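PDB 5VM1: xylulokinase from Brucella ovis, which probably catalyses the ATP-dependent phosphorylation of D-xylulose to D-xylulose 5-phosphate, as a member of the FGGY family of carbohydrate kinases. Local coordinates for residues V268-N273 against T294-G299; S282-F287 against L386-S391; S18-L23 against K58-A63; G33-E38 against E65-A70. One frame throughout, in Å; residues are numbered along the deposited sequence.

How the contacts relate
The four contacts form two pairs, one in each half of an FGGY kinase. First along the chain, contacts 3 and 4 bind helix 53-70 to the neighbouring strands 19-26 and 31-38 of the N-terminal sheet, with centres about 8 Å apart. Contacts 1 and 2 follow in the C-terminal half, also about 8 Å apart between centres: contact 1 joins strands 267-273 and 295-301, and contact 2 sets the approach to edge strand 285-288 against helix 367-390. Within each pair the segments alternate along the chain and both contacts reach the same sheet. Between pairs, centres lie about 27 to 38 Å apart, as expected of two actin-like domains that each pack helices on their own sheet.

Contact 1: V268-N273 against T294-G299; sequences VLFAAN and TWHQMG
The rings of Phe270 and His296 lie nearly flat on one another, an offset stack with centroids 4.0 Å apart and planes at 16°. Their residues are diagonal neighbours on one face of two antiparallel strands. Phe270 sends its ring out anti to the backbone N, while His296 takes the crowded position between N and carbonyl carbon (chi1 78°), which sets Phe270 CE2 over the centre of the imidazole. On the same face Met298 sets CG at the edge of the imidazole, in its plane, and that CG lies 3.9 Å from Val268 CG1; the flexible thioether can lie against the compact, branched Val268.

The other face is polar at one end. The amides of Asn273 and Gln297 cross almost at right angles, so Asn273 ND2 gives its hydrogen bond to Gln297 OE1 (3.3 Å) from well above the carbonyl plane. Thr394 OG1 also bonds to that oxygen, and Gln297 NE2 reaches the carbonyls of Gln277 and Ala392, satisfying a buried amide.

Six backbone hydrogen bonds, such as Gln297 N to Ala271 O at 2.7 Å, complete an antiparallel pairing in the C-terminal actin-like sheet, with Met298 close to the predicted substrate-binding Met87.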
loop_
_atom_site.group_PDB
_atom_site.type_symbol
_atom_site.label_atom_id
_atom_site.label_comp_id
_atom_site.label_asym_id
_atom_site.label_seq_id
_atom_site.Cartn_x
_atom_site.Cartn_y
_atom_site.Cartn_z
ATOM N N VAL A 268 -6.509 0.660 5.082
ATOM C CA VAL A 268 -5.375 1.577 5.027
ATOM C C VAL A 268 -5.896 2.999 5.029
ATOM O O VAL A 268 -6.765 3.350 4.225
ATOM C CB VAL A 268 -4.467 1.342 3.803
ATOM C CG1 VAL A 268 -3.445 2.425 3.718
ATOM C CG2 VAL A 268 -3.765 0.010 3.924
ATOM N N LEU A 269 -5.346 3.815 5.920
ATOM C CA LEU A 269 -5.607 5.246 5.963
ATOM C C LEU A 269 -4.314 5.915 5.506
ATOM O O LEU A 269 -3.292 5.804 6.184
ATOM C CB LEU A 269 -5.992 5.666 7.378
ATOM C CG LEU A 269 -6.400 7.108 7.631
ATOM C CD1 LEU A 269 -7.715 7.403 6.905
ATOM C CD2 LEU A 269 -6.543 7.359 9.109
ATOM N N PHE A 270 -4.346 6.556 4.336
ATOM C CA PHE A 270 -3.168 7.142 3.699
ATOM C C PHE A 270 -3.319 8.645 3.711
ATOM O O PHE A 270 -4.279 9.175 3.150
ATOM C CB PHE A 270 -3.001 6.670 2.263
ATOM C CG PHE A 270 -1.722 7.167 1.580
ATOM C CD1 PHE A 270 -1.567 8.497 1.213
ATOM C CD2 PHE A 270 -0.690 6.270 1.267
ATOM C CE1 PHE A 270 -0.416 8.928 0.581
ATOM C CE2 PHE A 270 0.469 6.690 0.634
ATOM C CZ PHE A 270 0.597 8.022 0.280
ATOM N N ALA A 271 -2.351 9.324 4.307
ATOM C CA ALA A 271 -2.347 10.770 4.379
ATOM C C ALA A 271 -1.040 11.298 3.808
ATOM O O ALA A 271 0.045 10.861 4.217
ATOM C CB ALA A 271 -2.526 11.222 5.834
ATOM N N ALA A 272 -1.139 12.250 2.882
ATOM C CA ALA A 272 0.048 12.902 2.354
ATOM C C ALA A 272 0.516 14.001 3.305
ATOM O O ALA A 272 -0.309 14.701 3.906
ATOM C CB ALA A 272 -0.239 13.465 0.969
ATOM N N ASN A 273 1.851 14.135 3.452
ATOM C CA ASN A 273 2.488 15.096 4.360
ATOM C C ASN A 273 3.462 16.047 3.658
ATOM O O ASN A 273 4.211 15.648 2.756
ATOM C CB ASN A 273 3.285 14.414 5.489
ATOM C CG ASN A 273 2.465 13.446 6.326
ATOM O OD1 ASN A 273 3.002 12.470 6.841
ATOM N ND2 ASN A 273 1.172 13.709 6.465
ATOM N N THR A 294 8.209 15.535 -0.337
ATOM C CA THR A 294 6.872 15.103 0.059
ATOM C C THR A 294 6.948 13.751 0.765
ATOM O O THR A 294 7.727 12.884 0.373
ATOM C CB THR A 294 5.952 15.020 -1.173
ATOM O OG1 THR A 294 5.968 16.274 -1.871
ATOM C CG2 THR A 294 4.560 14.683 -0.780
ATOM N N TRP A 295 6.167 13.589 1.830
ATOM C CA TRP A 295 6.122 12.369 2.626
ATOM C C TRP A 295 4.683 11.885 2.716
ATOM O O TRP A 295 3.764 12.483 2.142
ATOM C CB TRP A 295 6.679 12.597 4.036
ATOM C CG TRP A 295 8.162 12.594 4.095
ATOM C CD1 TRP A 295 8.971 11.550 4.486
ATOM C CD2 TRP A 295 9.038 13.662 3.722
ATOM N NE1 TRP A 295 10.293 11.913 4.387
ATOM C CE2 TRP A 295 10.365 13.206 3.933
ATOM C CE3 TRP A 295 8.837 14.965 3.239
ATOM C CZ2 TRP A 295 11.471 14.003 3.665
ATOM C CZ3 TRP A 295 9.929 15.751 2.976
ATOM C CH2 TRP A 295 11.228 15.276 3.193
ATOM N N HIS A 296 4.480 10.788 3.442
ATOM C CA HIS A 296 3.121 10.367 3.773
ATOM C C HIS A 296 3.106 9.489 5.011
ATOM O O HIS A 296 4.092 8.829 5.356
ATOM C CB HIS A 296 2.443 9.626 2.609
ATOM C CG HIS A 296 2.873 8.201 2.454
ATOM N ND1 HIS A 296 2.251 7.157 3.098
ATOM C CD2 HIS A 296 3.842 7.644 1.687
ATOM C CE1 HIS A 296 2.833 6.022 2.760
ATOM N NE2 HIS A 296 3.796 6.287 1.896
ATOM N N GLN A 297 1.931 9.439 5.620
ATOM C CA GLN A 297 1.638 8.559 6.734
ATOM C C GLN A 297 0.706 7.435 6.289
ATOM O O GLN A 297 -0.073 7.570 5.342
ATOM C CB GLN A 297 1.008 9.338 7.889
ATOM C CG GLN A 297 2.025 10.019 8.734
ATOM C CD GLN A 297 1.506 11.254 9.412
ATOM O OE1 GLN A 297 0.463 11.801 9.038
ATOM N NE2 GLN A 297 2.220 11.695 10.435
ATOM N N MET A 298 0.767 6.327 7.016
ATOM C CA MET A 298 -0.060 5.174 6.699
ATOM C C MET A 298 -0.512 4.557 8.009
ATOM O O MET A 298 0.319 4.152 8.823
ATOM C CB MET A 298 0.713 4.156 5.852
ATOM C CG MET A 298 0.055 3.819 4.547
ATOM S SD MET A 298 0.683 2.299 3.848
ATOM C CE MET A 298 2.336 2.700 3.348
ATOM N N GLY A 299 -1.818 4.569 8.251
ATOM C CA GLY A 299 -2.407 3.804 9.332
ATOM C C GLY A 299 -2.933 2.503 8.762
ATOM O O GLY A 299 -3.597 2.493 7.724
#

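Contact 2: S282-F287 against L386-S391; sequences SAVHAF and LLALQS
Val284, where the chain leads into edge strand 285-288, leaves the backbone with its CB directed at the end of a long helix. That CB already meets the helix, lying 4.1 Å from Leu389 CD2. One step further out, CG1 does the main work: it comes to 3.7 Å from the methyl of Ala388 and also borders Leu389 CD2, so that one branch rests between two successive helix residues. A branched side chain suits the place, since it is compact and offers apolar surface close to the backbone, and alanine lets the helix come near. Leu389 answers with its tip. Its CG stands anti to the carbonyl carbon (chi1 -66°), and the chain crosses Val284 obliquely to present CD2.

Towards the surface the fit loosens. Ser282 CB sits 4.2 Å from Ala388 CB, and the hydroxyls Ser282 OG and Ser391 OG are 4.0 Å apart, too far to bond. Ser391 instead turns back on the preceding turn: from the position between N and carbonyl carbon, OG donates to Ala388 O at 2.7 Å, in the carbonyl plane and on a lone pair.

Leu389 also touches Leu269, Ala271 and Gln297, so helix 367-390 lies on that face of the sheet formed by strands 267-273 and 295-301, while Val284 closes against it from the chain that carries edge strand 285-288.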
loop_
_atom_site.group_PDB
_atom_site.type_symbol
_atom_site.label_atom_id
_atom_site.label_comp_id
_atom_site.label_asym_id
_atom_site.label_seq_id
_atom_site.Cartn_x
_atom_site.Cartn_y
_atom_site.Cartn_z
ATOM N N SER A 282 2.903 5.187 18.132
ATOM C CA SER A 282 1.509 4.851 17.877
ATOM C C SER A 282 1.346 3.923 16.675
ATOM O O SER A 282 0.239 3.812 16.134
ATOM C CB SER A 282 0.697 6.119 17.653
ATOM O OG SER A 282 1.227 7.198 18.383
ATOM N N ALA A 283 2.436 3.298 16.222
ATOM C CA ALA A 283 2.413 2.295 15.166
ATOM C C ALA A 283 1.799 2.832 13.871
ATOM O O ALA A 283 1.091 2.115 13.166
ATOM C CB ALA A 283 1.703 1.022 15.616
ATOM N N VAL A 284 2.060 4.104 13.543
ATOM C CA VAL A 284 1.744 4.592 12.203
ATOM C C VAL A 284 3.014 4.487 11.362
ATOM O O VAL A 284 4.133 4.539 11.881
ATOM C CB VAL A 284 1.187 6.039 12.163
ATOM C CG1 VAL A 284 0.447 6.412 13.440
ATOM C CG2 VAL A 284 2.271 7.023 11.829
ATOM N N HIS A 285 2.850 4.225 10.071
ATOM C CA HIS A 285 3.974 4.246 9.135
ATOM C C HIS A 285 4.163 5.651 8.573
ATOM O O HIS A 285 3.187 6.362 8.308
ATOM C CB HIS A 285 3.766 3.237 8.000
ATOM C CG HIS A 285 3.861 1.823 8.468
ATOM N ND1 HIS A 285 5.006 1.310 9.043
ATOM C CD2 HIS A 285 2.935 0.841 8.540
ATOM C CE1 HIS A 285 4.798 0.056 9.402
ATOM N NE2 HIS A 285 3.544 -0.250 9.119
ATOM N N ALA A 286 5.429 6.054 8.417
ATOM C CA ALA A 286 5.785 7.323 7.778
ATOM C C ALA A 286 6.842 7.031 6.726
ATOM O O ALA A 286 7.958 6.607 7.054
ATOM C CB ALA A 286 6.301 8.363 8.775
ATOM N N PHE A 287 6.488 7.267 5.470
ATOM C CA PHE A 287 7.338 6.962 4.339
ATOM C C PHE A 287 7.434 8.190 3.456
ATOM O O PHE A 287 6.548 9.059 3.469
ATOM C CB PHE A 287 6.778 5.812 3.487
ATOM C CG PHE A 287 6.685 4.491 4.184
ATOM C CD1 PHE A 287 7.733 4.003 4.938
ATOM C CD2 PHE A 287 5.549 3.702 4.036
ATOM C CE1 PHE A 287 7.645 2.748 5.555
ATOM C CE2 PHE A 287 5.454 2.451 4.648
ATOM C CZ PHE A 287 6.507 1.977 5.411
ATOM N N LEU A 386 -7.256 7.696 12.558
ATOM C CA LEU A 386 -7.240 9.140 12.341
ATOM C C LEU A 386 -6.696 9.870 13.562
ATOM O O LEU A 386 -5.967 10.862 13.429
ATOM C CB LEU A 386 -8.638 9.638 11.965
ATOM C CG LEU A 386 -8.855 11.149 11.761
ATOM C CD1 LEU A 386 -9.904 11.420 10.690
ATOM C CD2 LEU A 386 -9.255 11.853 13.029
ATOM N N LEU A 387 -7.042 9.394 14.761
ATOM C CA LEU A 387 -6.524 10.006 15.985
ATOM C C LEU A 387 -5.002 9.862 16.078
ATOM O O LEU A 387 -4.315 10.782 16.547
ATOM C CB LEU A 387 -7.221 9.414 17.216
ATOM C CG LEU A 387 -8.684 9.786 17.553
ATOM C CD1 LEU A 387 -9.124 9.213 18.896
ATOM C CD2 LEU A 387 -8.996 11.268 17.493
ATOM N N ALA A 388 -4.462 8.708 15.659
ATOM C CA ALA A 388 -3.010 8.503 15.660
ATOM C C ALA A 388 -2.308 9.456 14.697
ATOM O O ALA A 388 -1.267 10.035 15.033
ATOM C CB ALA A 388 -2.674 7.063 15.301
ATOM N N LEU A 389 -2.840 9.585 13.472
ATOM C CA LEU A 389 -2.293 10.533 12.503
ATOM C C LEU A 389 -2.327 11.959 13.027
ATOM O O LEU A 389 -1.386 12.736 12.812
ATOM C CB LEU A 389 -3.049 10.434 11.180
ATOM C CG LEU A 389 -2.889 9.124 10.421
ATOM C CD1 LEU A 389 -3.267 9.364 8.970
ATOM C CD2 LEU A 389 -1.462 8.695 10.518
ATOM N N GLN A 390 -3.422 12.342 13.683
ATOM C CA GLN A 390 -3.480 13.674 14.256
ATOM C C GLN A 390 -2.432 13.868 15.342
ATOM O O GLN A 390 -1.856 14.952 15.451
ATOM C CB GLN A 390 -4.889 13.935 14.764
ATOM C CG GLN A 390 -5.843 14.190 13.613
ATOM C CD GLN A 390 -7.162 14.777 14.063
ATOM O OE1 GLN A 390 -7.254 15.356 15.149
ATOM N NE2 GLN A 390 -8.149 14.768 13.163
ATOM N N SER A 391 -2.104 12.823 16.103
ATOM C CA SER A 391 -1.042 13.013 17.079
ATOM C C SER A 391 0.320 13.123 16.414
ATOM O O SER A 391 1.311 13.384 17.097
ATOM C CB SER A 391 -1.019 11.867 18.090
ATOM O OG SER A 391 -0.489 10.698 17.486
#

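Contact 3: S18-L23 against K58-A63; sequences SGVKAL and KACRTA
Apolar contacts carry the join between strand 19-26 and helix 53-70, and Val20 makes most of them by spreading its two methyls over two successive helix residues. CG1, anti to the backbone N, lies 3.7 Å from Cys60 CA and also borders Cys60 CB; CG2 meets Ala59 CB at 3.8 Å. Two residues on, the methyls of Ala22 and Ala63 meet tip to tip (CB to CB 3.9 Å). Such small residues allow the axes of the two segments to approach to 7.8 Å, at 30° to each other. Strands 9-15, 19-26 and 31-38 form an antiparallel meander, and helix 53-70 then crosses its face before strand 78-85 returns parallel to 9-15, the topology of the actin-like ATPase domain. Leu13, on strand 9-15, touches both Ala22 and Cys60.

Hydrogen bonding stays within the helix. Lys58 O accepts from Thr62 N at 2.9 Å and from Thr62 OG1 at 3.0 Å, the hydroxyl approaching from above the carbonyl plane; threonine can thus satisfy its polar group on the exposed side.

Of the charged residues, Arg61 and Lys21 start away from this interface and form salt bridges with Glu228 and, on the other face of the sheet, Asp430.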
loop_
_atom_site.group_PDB
_atom_site.type_symbol
_atom_site.label_atom_id
_atom_site.label_comp_id
_atom_site.label_asym_id
_atom_site.label_seq_id
_atom_site.Cartn_x
_atom_site.Cartn_y
_atom_site.Cartn_z
ATOM N N SER A 18 -0.571 -10.336 -6.936
ATOM C CA SER A 18 -1.416 -11.244 -7.702
ATOM C C SER A 18 -1.256 -11.089 -9.216
ATOM O O SER A 18 -1.772 -11.928 -9.970
ATOM C CB SER A 18 -2.883 -11.017 -7.331
ATOM O OG SER A 18 -3.341 -9.798 -7.908
ATOM N N GLY A 19 -0.605 -10.027 -9.689
ATOM C CA GLY A 19 -0.398 -9.902 -11.120
ATOM C C GLY A 19 0.298 -8.613 -11.515
ATOM O O GLY A 19 0.634 -7.760 -10.686
ATOM N N VAL A 20 0.526 -8.499 -12.816
ATOM C CA VAL A 20 1.128 -7.329 -13.435
ATOM C C VAL A 20 0.039 -6.666 -14.266
ATOM O O VAL A 20 -0.546 -7.307 -15.147
ATOM C CB VAL A 20 2.334 -7.712 -14.302
ATOM C CG1 VAL A 20 2.823 -6.507 -15.129
ATOM C CG2 VAL A 20 3.450 -8.306 -13.438
ATOM N N LYS A 21 -0.247 -5.397 -13.970
ATOM C CA LYS A 21 -1.236 -4.609 -14.686
ATOM C C LYS A 21 -0.498 -3.624 -15.576
ATOM O O LYS A 21 0.522 -3.067 -15.169
ATOM C CB LYS A 21 -2.160 -3.857 -13.721
ATOM C CG LYS A 21 -3.603 -3.694 -14.225
ATOM C CD LYS A 21 -4.049 -2.245 -14.298
ATOM C CE LYS A 21 -5.337 -2.086 -15.102
ATOM N NZ LYS A 21 -6.579 -1.917 -14.280
ATOM N N ALA A 22 -0.952 -3.491 -16.821
ATOM C CA ALA A 22 -0.375 -2.550 -17.772
ATOM C C ALA A 22 -1.462 -1.581 -18.197
ATOM O O ALA A 22 -2.507 -2.002 -18.690
ATOM C CB ALA A 22 0.203 -3.271 -18.982
ATOM N N LEU A 23 -1.204 -0.290 -18.050
ATOM C CA LEU A 23 -2.221 0.716 -18.300
ATOM C C LEU A 23 -1.650 1.759 -19.239
ATOM O O LEU A 23 -0.581 2.321 -18.970
ATOM C CB LEU A 23 -2.676 1.377 -17.001
ATOM C CG LEU A 23 -3.820 2.369 -17.131
ATOM C CD1 LEU A 23 -5.049 1.681 -17.635
ATOM C CD2 LEU A 23 -4.086 2.992 -15.799
ATOM N N LYS A 58 7.690 -12.608 -17.302
ATOM C CA LYS A 58 6.766 -13.275 -18.215
ATOM C C LYS A 58 5.376 -12.641 -18.128
ATOM O O LYS A 58 4.689 -12.477 -19.147
ATOM C CB LYS A 58 6.706 -14.783 -17.938
ATOM N N ALA A 59 4.942 -12.288 -16.915
ATOM C CA ALA A 59 3.632 -11.661 -16.752
ATOM C C ALA A 59 3.610 -10.271 -17.371
ATOM O O ALA A 59 2.643 -9.887 -18.042
ATOM C CB ALA A 59 3.277 -11.587 -15.263
ATOM N N CYS A 60 4.684 -9.516 -17.180
ATOM C CA CYS A 60 4.781 -8.185 -17.754
ATOM C C CYS A 60 4.877 -8.250 -19.279
ATOM O O CYS A 60 4.264 -7.436 -19.981
ATOM C CB CYS A 60 5.977 -7.472 -17.123
ATOM S SG CYS A 60 6.053 -5.731 -17.453
ATOM N N ARG A 61 5.644 -9.210 -19.809
ATOM C CA ARG A 61 5.704 -9.407 -21.254
ATOM C C ARG A 61 4.348 -9.796 -21.816
ATOM O O ARG A 61 3.991 -9.407 -22.935
ATOM C CB ARG A 61 6.728 -10.491 -21.597
ATOM C CG ARG A 61 8.158 -10.019 -21.683
ATOM C CD ARG A 61 8.931 -10.851 -22.677
ATOM N NE ARG A 61 9.895 -10.047 -23.426
ATOM C CZ ARG A 61 11.192 -9.977 -23.136
ATOM N NH1 ARG A 61 12.004 -9.216 -23.878
ATOM N NH2 ARG A 61 11.672 -10.669 -22.101
ATOM N N THR A 62 3.588 -10.582 -21.058
ATOM C CA THR A 62 2.264 -10.992 -21.502
ATOM C C THR A 62 1.360 -9.780 -21.641
ATOM O O THR A 62 0.713 -9.587 -22.676
ATOM C CB THR A 62 1.679 -12.007 -20.508
ATOM O OG1 THR A 62 2.287 -13.291 -20.706
ATOM C CG2 THR A 62 0.157 -12.128 -20.632
ATOM N N ALA A 63 1.344 -8.924 -20.621
ATOM C CA ALA A 63 0.461 -7.764 -20.648
ATOM C C ALA A 63 0.937 -6.702 -21.642
ATOM O O ALA A 63 0.113 -6.049 -22.288
ATOM C CB ALA A 63 0.323 -7.180 -19.239
#

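Contact 4: G33-E38 against E65-A70; sequences GAAHGE and EALRAA
Leu67 supplies the close-fitting half of this contact. With CG anti to the backbone N (chi1 -157°), its CD1 methyl lies against the peptide link between Gly33 and Ala34, 3.5 Å from Gly33 C and 3.3 Å from Ala34 N. Glycine suits that position because a CB there would point towards the helix, where the leucine methyl already sits. The same CD1 meets Ala35 CB at 4.1 Å, so one branch touches three consecutive strand residues. Leu67 is buried and also packs on Leu24 of the adjoining strand 19-26.

The other half is looser. Ala35 CB and Ala66 CB face each other at 4.2 Å, but Ala66 is exposed at the margin. Ala34 turns its methyl away from the helix, towards Lys21 and Leu23 on the other face of the sheet. Strand 31-38 is the outermost of its sheet within the chain, and the helix segment runs nearly antiparallel to the strand segment, at 150°.

Methyls packed on methyls and on the flat peptide make the join, without a hydrogen bond or salt bridge. Its cohesion therefore probably comes mainly from dispersion and the burial of apolar surface, while the strand's backbone bonds go to strand 19-26.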
loop_
_atom_site.group_PDB
_atom_site.type_symbol
_atom_site.label_atom_id
_atom_site.label_comp_id
_atom_site.label_asym_id
_atom_site.label_seq_id
_atom_site.Cartn_x
_atom_site.Cartn_y
_atom_site.Cartn_z
ATOM N N GLY A 33 -6.138 1.606 -22.995
ATOM C CA GLY A 33 -6.261 0.168 -22.910
ATOM C C GLY A 33 -5.506 -0.312 -21.691
ATOM O O GLY A 33 -4.684 0.413 -21.119
ATOM N N ALA A 34 -5.792 -1.554 -21.314
ATOM C CA ALA A 34 -5.172 -2.157 -20.147
ATOM C C ALA A 34 -5.092 -3.657 -20.358
ATOM O O ALA A 34 -5.933 -4.242 -21.038
ATOM C CB ALA A 34 -5.958 -1.866 -18.871
ATOM N N ALA A 35 -4.084 -4.281 -19.758
ATOM C CA ALA A 35 -3.936 -5.725 -19.875
ATOM C C ALA A 35 -3.363 -6.255 -18.571
ATOM O O ALA A 35 -2.741 -5.522 -17.800
ATOM C CB ALA A 35 -3.061 -6.130 -21.063
ATOM N N HIS A 36 -3.579 -7.547 -18.340
ATOM C CA HIS A 36 -3.196 -8.209 -17.102
ATOM C C HIS A 36 -2.368 -9.447 -17.415
ATOM O O HIS A 36 -2.661 -10.182 -18.363
ATOM C CB HIS A 36 -4.442 -8.610 -16.294
ATOM C CG HIS A 36 -4.163 -8.891 -14.854
ATOM N ND1 HIS A 36 -4.055 -10.171 -14.350
ATOM C CD2 HIS A 36 -3.964 -8.056 -13.806
ATOM C CE1 HIS A 36 -3.801 -10.112 -13.054
ATOM N NE2 HIS A 36 -3.739 -8.840 -12.700
ATOM N N GLY A 37 -1.378 -9.705 -16.567
ATOM C CA GLY A 37 -0.614 -10.932 -16.608
ATOM C C GLY A 37 -0.627 -11.550 -15.232
ATOM O O GLY A 37 -0.301 -10.870 -14.257
ATOM N N GLU A 38 -1.040 -12.811 -15.128
ATOM C CA GLU A 38 -1.252 -13.441 -13.832
ATOM C C GLU A 38 0.058 -13.816 -13.151
ATOM O O GLU A 38 1.081 -14.061 -13.796
ATOM C CB GLU A 38 -2.092 -14.699 -13.969
ATOM C CG GLU A 38 -3.523 -14.437 -14.308
ATOM C CD GLU A 38 -4.348 -15.684 -14.142
ATOM O OE1 GLU A 38 -5.544 -15.559 -13.821
ATOM O OE2 GLU A 38 -3.794 -16.793 -14.315
ATOM N N GLU A 65 2.723 -7.131 -24.608
ATOM C CA GLU A 65 2.447 -7.481 -26.000
ATOM C C GLU A 65 0.947 -7.570 -26.236
ATOM O O GLU A 65 0.458 -7.134 -27.285
ATOM C CB GLU A 65 3.153 -8.784 -26.408
ATOM N N ALA A 66 0.195 -8.052 -25.242
ATOM C CA ALA A 66 -1.260 -8.071 -25.364
ATOM C C ALA A 66 -1.822 -6.665 -25.538
ATOM O O ALA A 66 -2.791 -6.455 -26.283
ATOM C CB ALA A 66 -1.873 -8.731 -24.132
ATOM N N LEU A 67 -1.224 -5.692 -24.855
ATOM C CA LEU A 67 -1.606 -4.297 -25.037
ATOM C C LEU A 67 -1.129 -3.767 -26.386
ATOM O O LEU A 67 -1.883 -3.089 -27.094
ATOM C CB LEU A 67 -1.042 -3.462 -23.886
ATOM C CG LEU A 67 -1.746 -2.144 -23.601
ATOM C CD1 LEU A 67 -3.070 -2.458 -22.996
ATOM C CD2 LEU A 67 -0.915 -1.273 -22.686
ATOM N N ARG A 68 0.131 -4.051 -26.753
ATOM C CA ARG A 68 0.659 -3.592 -28.037
ATOM C C ARG A 68 -0.114 -4.199 -29.195
ATOM O O ARG A 68 -0.317 -3.538 -30.215
ATOM C CB ARG A 68 2.150 -3.908 -28.170
ATOM N N ALA A 69 -0.563 -5.444 -29.061
ATOM C CA ALA A 69 -1.284 -6.063 -30.163
ATOM C C ALA A 69 -2.697 -5.507 -30.317
ATOM O O ALA A 69 -3.290 -5.669 -31.383
ATOM C CB ALA A 69 -1.319 -7.585 -29.987
ATOM N N ALA A 70 -3.247 -4.852 -29.295
ATOM C CA ALA A 70 -4.567 -4.237 -29.403
ATOM C C ALA A 70 -4.512 -2.744 -29.722
ATOM O O ALA A 70 -5.515 -2.189 -30.185
ATOM C CB ALA A 70 -5.377 -4.450 -28.120
#